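Local coordinates for protein CofB (PDB 5AX6) that serves as a trimeric minor pilin of the CFA/III type IVb pilus of enterotoxigenic Escherichia coli and probably takes part in pilus assembly, at residues A[377-389]-A[473-486]. Sequence-based numbering, arbitrary orientation.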
ATOM      1  N   GLU A 377      30.096  43.321  -6.084  1.00 27.20           N
ATOM      2  CA  GLU A 377      31.346  43.455  -5.334  1.00 26.23           C
ATOM      3  C   GLU A 377      32.275  42.267  -5.512  1.00 30.58           C
ATOM      4  O   GLU A 377      31.847  41.116  -5.488  1.00 27.36           O
ATOM      5  CB  GLU A 377      31.064  43.641  -3.845  1.00 28.81           C
ATOM      6  CG  GLU A 377      30.822  45.096  -3.441  1.00 30.71           C
ATOM      7  CD  GLU A 377      30.283  45.217  -2.029  1.00 32.49           C
ATOM      8  OE1 GLU A 377      29.777  44.204  -1.497  1.00 27.12           O
ATOM      9  OE2 GLU A 377      30.363  46.321  -1.451  1.00 32.48           O
ATOM     10  N   LYS A 378      33.554  42.563  -5.685  1.00 25.48           N
ATOM     11  CA  LYS A 378      34.566  41.525  -5.764  1.00 30.32           C
ATOM     12  C   LYS A 378      34.614  40.736  -4.463  1.00 26.21           C
ATOM     13  O   LYS A 378      34.501  41.307  -3.372  1.00 26.01           O
ATOM     14  CB  LYS A 378      35.941  42.120  -6.064  1.00 31.92           C
ATOM     15  CG  LYS A 378      36.065  42.718  -7.461  1.00 39.55           C
ATOM     16  CD  LYS A 378      37.510  42.726  -7.946  1.00 46.82           C
ATOM     17  CE  LYS A 378      37.912  41.369  -8.506  1.00 51.60           C
ATOM     18  NZ  LYS A 378      37.079  41.005  -9.686  1.00 55.89           N
ATOM     19  N   GLY A 379      34.778  39.424  -4.593  1.00 22.82           N
ATOM     20  CA  GLY A 379      34.994  38.552  -3.450  1.00 26.93           C
ATOM     21  C   GLY A 379      33.712  38.064  -2.805  1.00 21.89           C
ATOM     22  O   GLY A 379      33.751  37.296  -1.842  1.00 23.50           O
ATOM     23  N   ARG A 380      32.577  38.516  -3.316  1.00 21.87           N
ATOM     24  CA  ARG A 380      31.297  38.120  -2.752  1.00 20.37           C
ATOM     25  C   ARG A 380      31.078  36.621  -2.930  1.00 23.74           C
ATOM     26  O   ARG A 380      31.685  35.978  -3.798  1.00 20.64           O
ATOM     27  CB  ARG A 380      30.152  38.886  -3.400  1.00 20.55           C
ATOM     28  CG  ARG A 380      29.882  38.480  -4.841  1.00 21.54           C
ATOM     29  CD  ARG A 380      28.905  39.438  -5.503  1.00 22.79           C
ATOM     30  NE  ARG A 380      28.647  39.050  -6.887  1.00 25.44           N
ATOM     31  CZ  ARG A 380      29.448  39.348  -7.905  1.00 31.57           C
ATOM     32  NH1 ARG A 380      30.553  40.056  -7.698  1.00 31.66           N
ATOM     33  NH2 ARG A 380      29.138  38.948  -9.133  1.00 29.42           N
ATOM     34  N   ILE A 381      30.208  36.067  -2.095  1.00 20.42           N
ATOM     35  CA  ILE A 381      29.741  34.711  -2.305  1.00 21.19           C
ATOM     36  C   ILE A 381      28.397  34.785  -3.014  1.00 21.59           C
ATOM     37  O   ILE A 381      27.466  35.432  -2.543  1.00 23.26           O
ATOM     38  CB  ILE A 381      29.623  33.922  -0.965  1.00 19.25           C
ATOM     39  CG1 ILE A 381      30.991  33.810  -0.288  1.00 20.42           C
ATOM     40  CG2 ILE A 381      29.012  32.523  -1.225  1.00 20.51           C
ATOM     41  CD1 ILE A 381      30.953  33.238   1.151  1.00 22.78           C
ATOM     42  N   GLU A 382      28.297  34.160  -4.179  1.00 21.47           N
ATOM     43  CA  GLU A 382      27.047  34.219  -4.916  1.00 24.35           C
ATOM     44  C   GLU A 382      26.549  32.816  -5.213  1.00 23.14           C
ATOM     45  O   GLU A 382      27.328  31.945  -5.586  1.00 26.85           O
ATOM     46  CB  GLU A 382      27.212  35.022  -6.218  1.00 23.04           C
ATOM     47  CG  GLU A 382      25.911  35.148  -6.996  1.00 25.42           C
ATOM     48  CD  GLU A 382      25.972  36.174  -8.131  1.00 32.82           C
ATOM     49  OE1 GLU A 382      26.866  37.053  -8.109  1.00 32.84           O
ATOM     50  OE2 GLU A 382      25.113  36.096  -9.039  1.00 31.28           O
ATOM     51  N   LEU A 383      25.253  32.604  -5.035  1.00 22.82           N
ATOM     52  CA  LEU A 383      24.650  31.285  -5.223  1.00 25.76           C
ATOM     53  C   LEU A 383      23.337  31.444  -5.964  1.00 23.57           C
ATOM     54  O   LEU A 383      22.690  32.475  -5.850  1.00 25.10           O
ATOM     55  CB  LEU A 383      24.410  30.595  -3.869  1.00 22.51           C
ATOM     56  CG  LEU A 383      25.611  30.306  -2.961  1.00 20.91           C
ATOM     57  CD1 LEU A 383      25.138  29.827  -1.585  1.00 25.76           C
ATOM     58  CD2 LEU A 383      26.521  29.271  -3.602  1.00 23.01           C
ATOM     59  N   ASN A 384      22.939  30.424  -6.720  1.00 21.16           N
ATOM     60  CA  ASN A 384      21.614  30.404  -7.321  1.00 22.53           C
ATOM     61  C   ASN A 384      20.545  30.175  -6.271  1.00 29.51           C
ATOM     62  O   ASN A 384      20.725  29.345  -5.382  1.00 26.04           O
ATOM     63  CB  ASN A 384      21.528  29.313  -8.391  1.00 26.91           C
ATOM     64  CG  ASN A 384      22.414  29.606  -9.580  1.00 35.02           C
ATOM     65  OD1 ASN A 384      22.428  30.725 -10.085  1.00 36.48           O
ATOM     66  ND2 ASN A 384      23.164  28.612 -10.024  1.00 34.96           N
ATOM     67  N   VAL A 385      19.444  30.913  -6.362  1.00 24.15           N
ATOM     68  CA  VAL A 385      18.342  30.737  -5.428  1.00 19.64           C
ATOM     69  C   VAL A 385      17.674  29.398  -5.715  1.00 27.31           C
ATOM     70  O   VAL A 385      17.442  29.042  -6.871  1.00 22.46           O
ATOM     71  CB  VAL A 385      17.312  31.892  -5.513  1.00 19.64           C
ATOM     72  CG1 VAL A 385      16.122  31.615  -4.594  1.00 27.17           C
ATOM     73  CG2 VAL A 385      17.973  33.207  -5.118  1.00 23.11           C
ATOM     74  N   GLN A 386      17.401  28.640  -4.660  1.00 24.14           N
ATOM     75  CA  GLN A 386      16.853  27.296  -4.818  1.00 20.73           C
ATOM     76  C   GLN A 386      15.386  27.349  -5.182  1.00 22.40           C
ATOM     77  O   GLN A 386      14.708  28.341  -4.908  1.00 25.44           O
ATOM     78  CB  GLN A 386      17.035  26.485  -3.529  1.00 22.40           C
ATOM     79  CG  GLN A 386      16.312  27.073  -2.316  1.00 20.81           C
ATOM     80  CD  GLN A 386      17.162  28.092  -1.542  1.00 25.46           C
ATOM     81  OE1 GLN A 386      17.930  28.855  -2.125  1.00 22.73           O
ATOM     82  NE2 GLN A 386      17.016  28.105  -0.225  1.00 17.72           N
ATOM     83  N   ASP A 387      14.897  26.282  -5.813  1.00 25.46           N
ATOM     84  CA  ASP A 387      13.465  26.119  -6.038  1.00 29.23           C
ATOM     85  C   ASP A 387      12.866  25.404  -4.846  1.00 28.55           C
ATOM     86  O   ASP A 387      13.412  24.409  -4.390  1.00 31.69           O
ATOM     87  CB  ASP A 387      13.191  25.320  -7.313  1.00 34.45           C
ATOM     88  CG  ASP A 387      13.649  26.044  -8.559  1.00 40.52           C
ATOM     89  OD1 ASP A 387      13.403  27.263  -8.663  1.00 47.27           O
ATOM     90  OD2 ASP A 387      14.267  25.392  -9.424  1.00 47.51           O
ATOM     91  N   CYS A 388      11.748  25.897  -4.337  1.00 21.66           N
ATOM     92  CA  CYS A 388      11.131  25.238  -3.197  1.00 23.37           C
ATOM     93  C   CYS A 388      10.218  24.123  -3.679  1.00 23.15           C
ATOM     94  O   CYS A 388       9.722  24.174  -4.801  1.00 23.85           O
ATOM     95  CB  CYS A 388      10.383  26.253  -2.341  1.00 26.46           C
ATOM     96  SG  CYS A 388      11.579  27.365  -1.518  1.00 33.61           S
ATOM     97  N   PRO A 389      10.010  23.101  -2.835  1.00 22.24           N
ATOM     98  CA  PRO A 389       9.160  21.970  -3.233  1.00 19.96           C
ATOM     99  C   PRO A 389       7.680  22.301  -3.146  1.00 20.88           C
ATOM    100  O   PRO A 389       7.310  23.395  -2.715  1.00 22.43           O
ATOM    101  CB  PRO A 389       9.546  20.872  -2.228  1.00 22.90           C
ATOM    102  CG  PRO A 389       9.980  21.628  -1.011  1.00 23.91           C
ATOM    103  CD  PRO A 389      10.636  22.899  -1.517  1.00 23.07           C
ATOM    104  N   LEU A 473      36.706  44.343   2.816  1.00 21.72           N
ATOM    105  CA  LEU A 473      35.556  43.847   2.069  1.00 24.00           C
ATOM    106  C   LEU A 473      35.730  42.389   1.644  1.00 23.01           C
ATOM    107  O   LEU A 473      36.728  42.041   1.023  1.00 22.36           O
ATOM    108  CB  LEU A 473      35.319  44.704   0.821  1.00 26.58           C
ATOM    109  CG  LEU A 473      34.218  44.213  -0.120  1.00 26.93           C
ATOM    110  CD1 LEU A 473      32.849  44.370   0.538  1.00 25.91           C
ATOM    111  CD2 LEU A 473      34.263  44.952  -1.458  1.00 29.74           C
ATOM    112  N   ASN A 474      34.751  41.545   1.965  1.00 22.69           N
ATOM    113  CA  ASN A 474      34.737  40.149   1.517  1.00 22.82           C
ATOM    114  C   ASN A 474      36.088  39.437   1.560  1.00 19.50           C
ATOM    115  O   ASN A 474      36.573  38.960   0.532  1.00 23.10           O
ATOM    116  CB  ASN A 474      34.195  40.067   0.091  1.00 24.62           C
ATOM    117  CG  ASN A 474      32.809  40.664  -0.042  1.00 24.70           C
ATOM    118  OD1 ASN A 474      32.015  40.643   0.900  1.00 22.48           O
ATOM    119  ND2 ASN A 474      32.513  41.213  -1.219  1.00 21.40           N
ATOM    120  N   PRO A 475      36.698  39.355   2.745  1.00 21.96           N
ATOM    121  CA  PRO A 475      38.066  38.843   2.896  1.00 21.60           C
ATOM    122  C   PRO A 475      38.191  37.310   2.937  1.00 26.47           C
ATOM    123  O   PRO A 475      37.330  36.630   3.496  1.00 21.20           O
ATOM    124  CB  PRO A 475      38.513  39.440   4.231  1.00 21.84           C
ATOM    125  CG  PRO A 475      37.267  39.677   4.990  1.00 22.93           C
ATOM    126  CD  PRO A 475      36.134  39.839   4.018  1.00 22.63           C
ATOM    127  N   LYS A 476      39.268  36.787   2.355  1.00 23.92           N
ATOM    128  CA  LYS A 476      39.526  35.345   2.353  1.00 25.86           C
ATOM    129  C   LYS A 476      39.807  34.814   3.752  1.00 22.15           C
ATOM    130  O   LYS A 476      39.832  33.594   3.963  1.00 23.84           O
ATOM    131  CB  LYS A 476      40.713  35.005   1.446  1.00 24.04           C
ATOM    132  CG  LYS A 476      41.999  35.707   1.881  1.00 26.95           C
ATOM    133  CD  LYS A 476      43.207  35.196   1.123  1.00 30.35           C
ATOM    134  CE  LYS A 476      44.472  35.915   1.597  1.00 34.15           C
ATOM    135  NZ  LYS A 476      45.652  35.611   0.747  1.00 38.71           N
ATOM    136  N   PHE A 477      40.045  35.715   4.701  1.00 21.43           N
ATOM    137  CA  PHE A 477      40.266  35.283   6.078  1.00 21.23           C
ATOM    138  C   PHE A 477      39.011  35.465   6.936  1.00 23.05           C
ATOM    139  O   PHE A 477      39.082  35.668   8.156  1.00 18.98           O
ATOM    140  CB  PHE A 477      41.475  36.002   6.705  1.00 21.06           C
ATOM    141  CG  PHE A 477      41.586  37.466   6.360  1.00 29.12           C
ATOM    142  CD1 PHE A 477      40.900  38.422   7.097  1.00 24.73           C
ATOM    143  CD2 PHE A 477      42.419  37.889   5.323  1.00 24.39           C
ATOM    144  CE1 PHE A 477      41.024  39.783   6.794  1.00 24.14           C
ATOM    145  CE2 PHE A 477      42.543  39.248   5.013  1.00 23.61           C
ATOM    146  CZ  PHE A 477      41.848  40.187   5.752  1.00 24.34           C
ATOM    147  N   LEU A 478      37.862  35.360   6.274  1.00 17.07           N
ATOM    148  CA  LEU A 478      36.563  35.232   6.927  1.00 17.97           C
ATOM    149  C   LEU A 478      35.839  34.121   6.196  1.00 18.00           C
ATOM    150  O   LEU A 478      35.698  34.171   4.972  1.00 18.37           O
ATOM    151  CB  LEU A 478      35.752  36.535   6.871  1.00 17.98           C
ATOM    152  CG  LEU A 478      34.308  36.441   7.373  1.00 22.00           C
ATOM    153  CD1 LEU A 478      34.283  36.066   8.849  1.00 18.09           C
ATOM    154  CD2 LEU A 478      33.516  37.751   7.142  1.00 19.81           C
ATOM    155  N   SER A 479      35.400  33.098   6.923  1.00 18.12           N
ATOM    156  CA  SER A 479      34.650  32.033   6.276  1.00 16.99           C
ATOM    157  C   SER A 479      33.361  31.781   7.027  1.00 17.19           C
ATOM    158  O   SER A 479      33.249  32.107   8.206  1.00 15.40           O
ATOM    159  CB  SER A 479      35.477  30.749   6.184  1.00 14.50           C
ATOM    160  OG  SER A 479      35.758  30.225   7.469  1.00 16.32           O
ATOM    161  N   VAL A 480      32.389  31.190   6.336  1.00 18.34           N
ATOM    162  CA  VAL A 480      31.079  30.994   6.922  1.00 18.56           C
ATOM    163  C   VAL A 480      30.542  29.617   6.589  1.00 16.89           C
ATOM    164  O   VAL A 480      30.898  29.041   5.559  1.00 17.74           O
ATOM    165  CB  VAL A 480      30.065  32.045   6.410  1.00 16.25           C
ATOM    166  CG1 VAL A 480      30.363  33.417   6.997  1.00 17.04           C
ATOM    167  CG2 VAL A 480      30.021  32.054   4.866  1.00 17.20           C
ATOM    168  N   ASN A 481      29.689  29.105   7.469  1.00 17.14           N
ATOM    169  CA  ASN A 481      28.807  27.999   7.137  1.00 16.51           C
ATOM    170  C   ASN A 481      27.461  28.558   6.721  1.00 20.44           C
ATOM    171  O   ASN A 481      26.810  29.252   7.505  1.00 16.85           O
ATOM    172  CB  ASN A 481      28.663  27.043   8.327  1.00 18.89           C
ATOM    173  CG  ASN A 481      29.977  26.357   8.665  1.00 21.31           C
ATOM    174  OD1 ASN A 481      30.486  26.460   9.785  1.00 23.28           O
ATOM    175  ND2 ASN A 481      30.535  25.674   7.691  1.00 20.11           N
ATOM    176  N   ILE A 482      27.067  28.256   5.482  1.00 16.19           N
ATOM    177  CA  ILE A 482      25.854  28.771   4.871  1.00 14.95           C
ATOM    178  C   ILE A 482      24.803  27.700   4.971  1.00 16.25           C
ATOM    179  O   ILE A 482      25.057  26.561   4.592  1.00 20.27           O
ATOM    180  CB  ILE A 482      26.099  29.149   3.389  1.00 15.96           C
ATOM    181  CG1 ILE A 482      27.043  30.354   3.320  1.00 19.88           C
ATOM    182  CG2 ILE A 482      24.786  29.423   2.656  1.00 16.48           C
ATOM    183  CD1 ILE A 482      27.702  30.519   1.965  1.00 25.40           C
ATOM    184  N   THR A 483      23.645  28.058   5.522  1.00 14.91           N
ATOM    185  CA  THR A 483      22.507  27.153   5.621  1.00 17.38           C
ATOM    186  C   THR A 483      21.439  27.609   4.645  1.00 17.17           C
ATOM    187  O   THR A 483      21.089  28.783   4.630  1.00 18.37           O
ATOM    188  CB  THR A 483      21.895  27.132   7.049  1.00 17.57           C
ATOM    189  OG1 THR A 483      22.926  26.897   8.011  1.00 21.95           O
ATOM    190  CG2 THR A 483      20.829  26.035   7.160  1.00 19.71           C
ATOM    191  N   THR A 484      20.917  26.686   3.844  1.00 16.28           N
ATOM    192  CA  THR A 484      19.869  27.007   2.894  1.00 16.39           C
ATOM    193  C   THR A 484      18.684  26.072   3.105  1.00 18.32           C
ATOM    194  O   THR A 484      18.873  24.876   3.361  1.00 16.05           O
ATOM    195  CB  THR A 484      20.374  26.885   1.438  1.00 23.94           C
ATOM    196  OG1 THR A 484      20.745  25.526   1.156  1.00 17.60           O
ATOM    197  CG2 THR A 484      21.566  27.805   1.212  1.00 25.81           C
ATOM    198  N   TRP A 485      17.466  26.607   3.002  1.00 15.32           N
ATOM    199  CA  TRP A 485      16.273  25.788   3.197  1.00 16.93           C
ATOM    200  C   TRP A 485      15.079  26.565   2.649  1.00 16.93           C
ATOM    201  O   TRP A 485      15.248  27.678   2.163  1.00 21.09           O
ATOM    202  CB  TRP A 485      16.083  25.418   4.686  1.00 16.27           C
ATOM    203  CG  TRP A 485      15.638  26.533   5.619  1.00 15.68           C
ATOM    204  CD1 TRP A 485      14.395  26.677   6.177  1.00 14.47           C
ATOM    205  CD2 TRP A 485      16.432  27.628   6.123  1.00 15.18           C
ATOM    206  NE1 TRP A 485      14.369  27.792   6.983  1.00 16.15           N
ATOM    207  CE2 TRP A 485      15.596  28.393   6.964  1.00 15.40           C
ATOM    208  CE3 TRP A 485      17.763  28.031   5.944  1.00 17.53           C
ATOM    209  CZ2 TRP A 485      16.046  29.547   7.624  1.00 15.54           C
ATOM    210  CZ3 TRP A 485      18.205  29.189   6.598  1.00 17.26           C
ATOM    211  CH2 TRP A 485      17.344  29.924   7.431  1.00 15.63           C
ATOM    212  N   CYS A 486      13.890  25.978   2.686  1.00 14.74           N
ATOM    213  CA  CYS A 486      12.690  26.726   2.302  1.00 14.94           C
ATOM    214  C   CYS A 486      11.742  26.749   3.481  1.00 17.86           C
ATOM    215  O   CYS A 486      11.712  25.798   4.274  1.00 19.09           O
ATOM    216  CB  CYS A 486      12.004  26.099   1.074  1.00 19.97           C
ATOM    217  SG  CYS A 486      12.964  26.176  -0.448  1.00 24.08           S
TER
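Ile-381 lays its CD1 alongside Val-480, 4.0 Å from CG2, the two side chains sliding past each other in opposite directions, while its other branch, CG2, meets Ile-482 CD1 tip to tip. That split follows from a chi1 of -62°, which sets CG1 beside the backbone N and CG2 opposite it, one branch for each partner. Leu-383 extends the apolar layer by resting CD1 on Ile-482 CG2, and Phe-354 also packs on Ile-381. This is face-to-face packing of two beta sheets in the C-terminal domain: strand 381-384 pairs with strand 452-463 in one sheet, strand 478-486 belongs to the other, and their axes pass 11.3 Å apart at 23°.

Both ends of the layer are tied. At one, Cys-388 and Cys-486 form a disulfide with an SG-SG distance of 2.1 Å and a chi3 of -88°. Next to it, Gln-386 bends at chi2 and brings NE2 within 3.0 Å of Trp-485 O, a weak bond; NE2 also hydrogen-bonds to Arg-400 O, while OE1 takes the indole NE1 of Trp-453. At the other end Asn-474 ND2 donates an almost straight bond to Lys-378 O, 2.9 Å long, approaching from above the carbonyl plane, and its OD1 accepts from Ala-457 N. Leu-473 CD1 lies 3.7 Å from Glu-377 OE1; Glu-377 OE2 hydrogen-bonds to Tyr-370 OH and forms a salt bridge with Arg-430 of the third subunit. Arg-380 ends the type II beta turn begun by Glu-377: NH1 hydrogen-bonds to Glu-377 O, while NE and NH2 grip Glu-382 OE1 side-on in a salt bridge; a leucine here would probably leave that carboxylate without this charged partner and the carbonyl without this donor. Gly-379 holds the turn's positive-phi position, where a side chain would press on Asn-474 O; its own O lies 3.4 Å from Asn-474 CB.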